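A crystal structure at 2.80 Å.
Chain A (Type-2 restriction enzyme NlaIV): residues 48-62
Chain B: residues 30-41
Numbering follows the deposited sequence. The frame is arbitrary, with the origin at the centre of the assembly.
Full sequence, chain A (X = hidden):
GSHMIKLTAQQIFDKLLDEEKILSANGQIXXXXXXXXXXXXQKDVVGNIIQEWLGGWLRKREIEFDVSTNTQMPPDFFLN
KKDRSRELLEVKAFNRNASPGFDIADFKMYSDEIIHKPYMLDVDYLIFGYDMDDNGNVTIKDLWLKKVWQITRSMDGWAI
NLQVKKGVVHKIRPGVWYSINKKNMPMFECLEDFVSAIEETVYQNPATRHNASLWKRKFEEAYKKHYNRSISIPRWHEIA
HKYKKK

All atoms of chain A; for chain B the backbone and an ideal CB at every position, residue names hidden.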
# COMPACT_ATOMS: atom_id res chain seq x y z
N ASN A 48 3.48 6.44 -6.06
CA ASN A 48 4.41 5.38 -6.49
C ASN A 48 4.33 5.08 -7.99
O ASN A 48 5.30 4.59 -8.58
CB ASN A 48 4.16 4.08 -5.72
CG ASN A 48 4.40 4.22 -4.22
OD1 ASN A 48 5.28 4.97 -3.78
ND2 ASN A 48 3.63 3.49 -3.43
N ILE A 49 3.17 5.36 -8.59
CA ILE A 49 2.88 5.00 -9.98
C ILE A 49 3.14 6.12 -10.99
O ILE A 49 3.27 5.84 -12.18
CB ILE A 49 1.44 4.42 -10.10
CG1 ILE A 49 1.41 3.24 -11.08
CG2 ILE A 49 0.40 5.48 -10.50
CD1 ILE A 49 2.02 1.97 -10.52
N ILE A 50 3.24 7.38 -10.55
CA ILE A 50 3.56 8.49 -11.46
C ILE A 50 4.96 8.27 -12.05
O ILE A 50 5.17 8.49 -13.24
CB ILE A 50 3.54 9.89 -10.79
CG1 ILE A 50 2.19 10.22 -10.13
CG2 ILE A 50 3.89 10.99 -11.80
CD1 ILE A 50 1.00 10.34 -11.07
N GLN A 51 5.90 7.83 -11.22
CA GLN A 51 7.25 7.49 -11.67
C GLN A 51 7.22 6.42 -12.77
O GLN A 51 7.93 6.55 -13.78
CB GLN A 51 8.11 7.03 -10.48
CG GLN A 51 9.58 6.82 -10.81
CD GLN A 51 10.44 6.50 -9.60
OE1 GLN A 51 10.27 7.10 -8.53
NE2 GLN A 51 11.37 5.57 -9.76
N GLU A 52 6.40 5.39 -12.58
CA GLU A 52 6.25 4.31 -13.57
C GLU A 52 5.63 4.84 -14.86
O GLU A 52 6.01 4.41 -15.96
CB GLU A 52 5.37 3.16 -13.03
CG GLU A 52 5.77 2.57 -11.67
CD GLU A 52 7.17 2.00 -11.66
OE1 GLU A 52 7.37 0.91 -12.24
OE2 GLU A 52 8.07 2.64 -11.07
N TRP A 53 4.67 5.75 -14.72
CA TRP A 53 3.97 6.37 -15.85
C TRP A 53 4.89 7.21 -16.73
O TRP A 53 4.79 7.16 -17.95
CB TRP A 53 2.80 7.22 -15.35
CG TRP A 53 2.10 7.99 -16.43
CD1 TRP A 53 1.05 7.56 -17.19
CD2 TRP A 53 2.40 9.31 -16.87
NE1 TRP A 53 0.68 8.53 -18.08
CE2 TRP A 53 1.49 9.62 -17.90
CE3 TRP A 53 3.35 10.27 -16.50
CZ2 TRP A 53 1.50 10.86 -18.57
CZ3 TRP A 53 3.36 11.50 -17.16
CH2 TRP A 53 2.44 11.78 -18.18
N LEU A 54 5.76 8.01 -16.10
CA LEU A 54 6.75 8.77 -16.85
C LEU A 54 7.66 7.82 -17.62
O LEU A 54 8.01 8.09 -18.77
CB LEU A 54 7.58 9.67 -15.94
CG LEU A 54 8.42 10.72 -16.67
CD1 LEU A 54 7.55 11.85 -17.19
CD2 LEU A 54 9.51 11.27 -15.76
N GLY A 55 8.03 6.71 -16.99
CA GLY A 55 8.72 5.60 -17.66
C GLY A 55 8.02 5.17 -18.94
O GLY A 55 8.64 5.09 -20.00
N GLY A 56 6.71 4.93 -18.85
CA GLY A 56 5.89 4.58 -20.01
C GLY A 56 5.78 5.70 -21.04
O GLY A 56 5.75 5.43 -22.24
N TRP A 57 5.70 6.94 -20.57
CA TRP A 57 5.62 8.12 -21.44
C TRP A 57 6.91 8.35 -22.23
O TRP A 57 6.86 8.69 -23.41
CB TRP A 57 5.32 9.37 -20.61
CG TRP A 57 5.25 10.67 -21.36
CD1 TRP A 57 4.14 11.24 -21.90
CD2 TRP A 57 6.34 11.57 -21.62
NE1 TRP A 57 4.46 12.44 -22.48
CE2 TRP A 57 5.80 12.67 -22.32
CE3 TRP A 57 7.71 11.55 -21.32
CZ2 TRP A 57 6.59 13.75 -22.75
CZ3 TRP A 57 8.50 12.63 -21.74
CH2 TRP A 57 7.93 13.71 -22.44
N LEU A 58 8.05 8.20 -21.56
CA LEU A 58 9.35 8.26 -22.23
C LEU A 58 9.47 7.14 -23.27
O LEU A 58 9.86 7.38 -24.41
CB LEU A 58 10.49 8.14 -21.22
CG LEU A 58 10.70 9.26 -20.20
CD1 LEU A 58 11.65 8.79 -19.11
CD2 LEU A 58 11.23 10.53 -20.85
N ARG A 59 9.10 5.92 -22.86
CA ARG A 59 9.25 4.73 -23.70
C ARG A 59 8.33 4.77 -24.93
O ARG A 59 8.70 4.27 -26.00
CB ARG A 59 9.03 3.46 -22.87
CG ARG A 59 9.78 2.22 -23.34
CD ARG A 59 10.04 1.23 -22.20
NE ARG A 59 8.88 1.09 -21.31
CZ ARG A 59 8.81 1.44 -20.02
NH1 ARG A 59 9.86 1.94 -19.36
NH2 ARG A 59 7.67 1.26 -19.36
N LYS A 60 7.16 5.39 -24.79
CA LYS A 60 6.21 5.57 -25.90
C LYS A 60 6.60 6.70 -26.85
O LYS A 60 6.22 6.68 -28.02
CB LYS A 60 4.79 5.79 -25.39
CG LYS A 60 3.71 5.61 -26.45
CD LYS A 60 2.31 5.59 -25.86
CE LYS A 60 1.29 5.04 -26.85
NZ LYS A 60 0.00 4.73 -26.18
N ARG A 61 7.35 7.70 -26.36
CA ARG A 61 7.90 8.75 -27.22
C ARG A 61 9.29 8.43 -27.79
O ARG A 61 9.96 9.32 -28.32
CB ARG A 61 7.93 10.09 -26.47
CG ARG A 61 6.57 10.57 -25.99
CD ARG A 61 5.65 10.95 -27.14
NE ARG A 61 4.25 10.84 -26.74
CZ ARG A 61 3.58 11.75 -26.03
NH1 ARG A 61 4.16 12.88 -25.61
NH2 ARG A 61 2.31 11.52 -25.73
N GLU A 62 9.72 7.17 -27.68
CA GLU A 62 11.00 6.69 -28.21
C GLU A 62 12.22 7.35 -27.53
O GLU A 62 13.35 7.21 -28.02
CB GLU A 62 11.08 6.89 -29.74
CG GLU A 62 9.88 6.40 -30.55
CD GLU A 62 10.05 5.00 -31.15
OE1 GLU A 62 10.65 4.12 -30.49
OE2 GLU A 62 9.58 4.79 -32.29
N UNK B 30 -4.37 -0.94 -14.21
CA UNK B 30 -3.85 -0.06 -15.25
C UNK B 30 -4.08 1.41 -14.91
O UNK B 30 -5.19 1.79 -14.51
CB UNK B 30 -4.50 -0.39 -16.59
N UNK B 31 -3.04 2.23 -15.06
CA UNK B 31 -3.11 3.66 -14.76
C UNK B 31 -3.07 4.47 -16.05
O UNK B 31 -2.12 4.37 -16.82
CB UNK B 31 -1.97 4.08 -13.83
N UNK B 32 -4.11 5.27 -16.26
CA UNK B 32 -4.24 6.15 -17.42
C UNK B 32 -3.96 7.57 -16.95
O UNK B 32 -4.39 7.96 -15.87
CB UNK B 32 -5.62 6.04 -18.06
N UNK B 33 -3.22 8.33 -17.75
CA UNK B 33 -3.06 9.77 -17.55
C UNK B 33 -2.67 10.39 -18.89
O UNK B 33 -1.77 9.87 -19.56
CB UNK B 33 -2.01 10.07 -16.47
N UNK B 34 -3.34 11.47 -19.28
CA UNK B 34 -3.12 12.09 -20.58
C UNK B 34 -3.45 11.11 -21.69
O UNK B 34 -4.59 10.66 -21.80
CB UNK B 34 -1.68 12.58 -20.71
N UNK B 35 -2.44 10.76 -22.49
CA UNK B 35 -2.58 9.77 -23.57
C UNK B 35 -1.71 8.51 -23.38
O UNK B 35 -1.57 7.72 -24.31
CB UNK B 35 -2.22 10.43 -24.90
N UNK B 36 -1.15 8.34 -22.19
CA UNK B 36 -0.31 7.17 -21.89
C UNK B 36 -0.98 6.34 -20.80
O UNK B 36 -1.48 6.89 -19.81
CB UNK B 36 1.09 7.59 -21.46
N UNK B 37 -1.00 5.03 -21.00
CA UNK B 37 -1.47 4.09 -19.99
C UNK B 37 -0.40 3.03 -19.76
O UNK B 37 0.30 2.63 -20.69
CB UNK B 37 -2.79 3.45 -20.41
N UNK B 38 -0.26 2.59 -18.51
CA UNK B 38 0.76 1.61 -18.13
C UNK B 38 0.16 0.51 -17.26
O UNK B 38 -0.81 0.74 -16.54
CB UNK B 38 1.91 2.29 -17.39
N UNK B 39 0.77 -0.67 -17.33
CA UNK B 39 0.48 -1.75 -16.38
C UNK B 39 0.91 -1.30 -14.98
O UNK B 39 1.88 -0.55 -14.84
CB UNK B 39 1.19 -3.04 -16.78
N UNK B 40 0.18 -1.74 -13.97
CA UNK B 40 0.55 -1.51 -12.57
C UNK B 40 0.79 -2.87 -11.93
O UNK B 40 -0.08 -3.74 -11.96
CB UNK B 40 -0.53 -0.73 -11.82
N UNK B 41 1.98 -3.04 -11.35
CA UNK B 41 2.43 -4.34 -10.86
C UNK B 41 2.58 -4.42 -9.33
O UNK B 41 3.28 -5.31 -8.83
CB UNK B 41 3.77 -4.68 -11.52

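Chain B forms a β-hairpin across the helix of chain A, its second strand running at 122° to the helix and approaching its axis to 7.8 Å.

Position 30 lies on the first strand with CA-to-CB pointing away from the helix, and nothing of chain A constrains it; a polar or charged residue would serve. It is R30(B), which turns to its own hairpin instead.

At position 31 CA-to-CB points toward the helix, and the ideal CB lies 4.3 Å from I49(A) CG2. The neighbourhood, with I50(A) and the indole of W53(A), is apolar and roomy enough for leucine, methionine or an aromatic ring. The residue is F31(B), chi1 t. I49(A) CG2 sits over its face, 3.9 Å from the centroid of the F31(B) ring, while the edge of the phenyl is directed at the face of W53(A) in an offset edge-to-face pair with planes at 72°.

Position 32 points away again and would accept many side chains; F32(B) makes no contact with the helix stretch.

Position 33 faces chain A, its ideal CB 3.5 Å from W53(A) NE1 and beside the broad indole, so a medium-sized aliphatic residue would suit. The backbone carbonyls of 33 and 36, available whatever the side chains, share the one N-H of W53(A) NE1, which lies 3.2 Å from O of 33 and 3.2 Å from O of 36. L33(B) places CD2 over the six-membered ring of W53(A), 3.9 Å from its centroid and 9° off the ring normal.

Position 34 has phi/psi of 61/-117, at the second residue of a type II' turn. This positive phi by itself favours glycine, and G34(B) is found.

At position 35 CA-to-CB points sideways, but the ideal CB is 4.7 Å from R61(A) NH2. A guanidinium so near invites an acidic side chain, or a neutral acceptor such as asparagine. D35(B) forms a salt bridge, with R61(A) NH2 2.8 Å from D35(B) OD2, which lies at the guanidinium edge, near its plane; both hydrogen bonds from R61(A) NH2 to the carboxylate are weak, with angles of 122° and 128°.

Position 36 points toward the helix, its ideal CB 3.5 Å from W53(A) NE1 and 4.6 Å from W57(A) CA; so little space suits a compact apolar residue, valine or perhaps isoleucine. V36(B) brings CG2 to 3.7 Å from W57(A) CD1, at the ring edge.

Position 37 points away, leaving room for a polar group. D37(B) pairs with the arginine at 30 across the hairpin, R30(B) NE lying 2.7 Å from D37(B) OD1.

Position 38 looks onto the helix backbone at E52(A), W53(A) and G56(A), where a branched aliphatic chain can fill the gap. I38(B) reaches W53(A) N with CD1 at 3.2 Å, and its CG2 packs 4.0 Å from G56(A) CA, where a CB on the glycine would clash.

Position 39 meets nothing and tolerates much; I39(B) leads away. Position 40 is sideways, its ideal CB 3.9 Å from I49(A) CD1, favouring a small aliphatic residue: V40(B) CG1 touches I49(A) CD1 at 3.4 Å. At position 41 CA-to-CB points sideways into space that chain A leaves open, so many polar or charged residues would suit; it is K41(B), which makes no contact with the helix.

Chain B (30-41) RFFLGDVDIIVK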
# COMPACT_ATOMS: atom_id res chain seq x y z
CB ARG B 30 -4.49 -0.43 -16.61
CG ARG B 30 -3.54 -0.29 -17.79
CD ARG B 30 -3.96 -1.10 -19.00
NE ARG B 30 -2.93 -1.03 -20.05
CZ ARG B 30 -1.78 -1.71 -20.06
NH1 ARG B 30 -0.93 -1.54 -21.08
NH2 ARG B 30 -1.45 -2.56 -19.08
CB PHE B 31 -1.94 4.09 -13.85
CG PHE B 31 -1.88 5.57 -13.60
CD1 PHE B 31 -2.95 6.23 -13.02
CD2 PHE B 31 -0.75 6.31 -13.95
CE1 PHE B 31 -2.91 7.60 -12.78
CE2 PHE B 31 -0.69 7.68 -13.71
CZ PHE B 31 -1.77 8.32 -13.13
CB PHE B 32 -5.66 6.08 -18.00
CG PHE B 32 -6.06 4.70 -18.47
CD1 PHE B 32 -6.50 3.73 -17.56
CD2 PHE B 32 -6.01 4.36 -19.82
CE1 PHE B 32 -6.88 2.46 -17.99
CE2 PHE B 32 -6.38 3.09 -20.25
CZ PHE B 32 -6.82 2.14 -19.34
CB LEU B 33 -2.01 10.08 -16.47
CG LEU B 33 -1.59 11.54 -16.22
CD1 LEU B 33 -2.77 12.39 -15.77
CD2 LEU B 33 -0.47 11.61 -15.20
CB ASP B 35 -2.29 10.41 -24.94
CG ASP B 35 -0.83 10.81 -25.10
OD1 ASP B 35 -0.51 11.97 -24.77
OD2 ASP B 35 -0.02 9.98 -25.57
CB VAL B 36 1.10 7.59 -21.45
CG1 VAL B 36 1.97 6.36 -21.16
CG2 VAL B 36 1.75 8.48 -22.50
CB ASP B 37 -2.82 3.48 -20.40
CG ASP B 37 -2.73 2.53 -21.58
OD1 ASP B 37 -2.43 1.33 -21.36
OD2 ASP B 37 -3.00 2.97 -22.72
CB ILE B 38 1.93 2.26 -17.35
CG1 ILE B 38 1.47 2.78 -15.97
CG2 ILE B 38 2.54 3.39 -18.17
CD1 ILE B 38 2.57 3.33 -15.10
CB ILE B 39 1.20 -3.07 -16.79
CG1 ILE B 39 0.58 -4.28 -16.10
CG2 ILE B 39 2.71 -3.00 -16.54
CD1 ILE B 39 -0.68 -4.79 -16.76
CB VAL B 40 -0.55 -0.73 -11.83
CG1 VAL B 40 -0.22 -0.59 -10.34
CG2 VAL B 40 -0.76 0.64 -12.48
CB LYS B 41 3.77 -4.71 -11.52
CG LYS B 41 3.76 -4.64 -13.04
CD LYS B 41 5.10 -5.10 -13.61
CE LYS B 41 5.27 -4.66 -15.05
NZ LYS B 41 6.62 -5.00 -15.58
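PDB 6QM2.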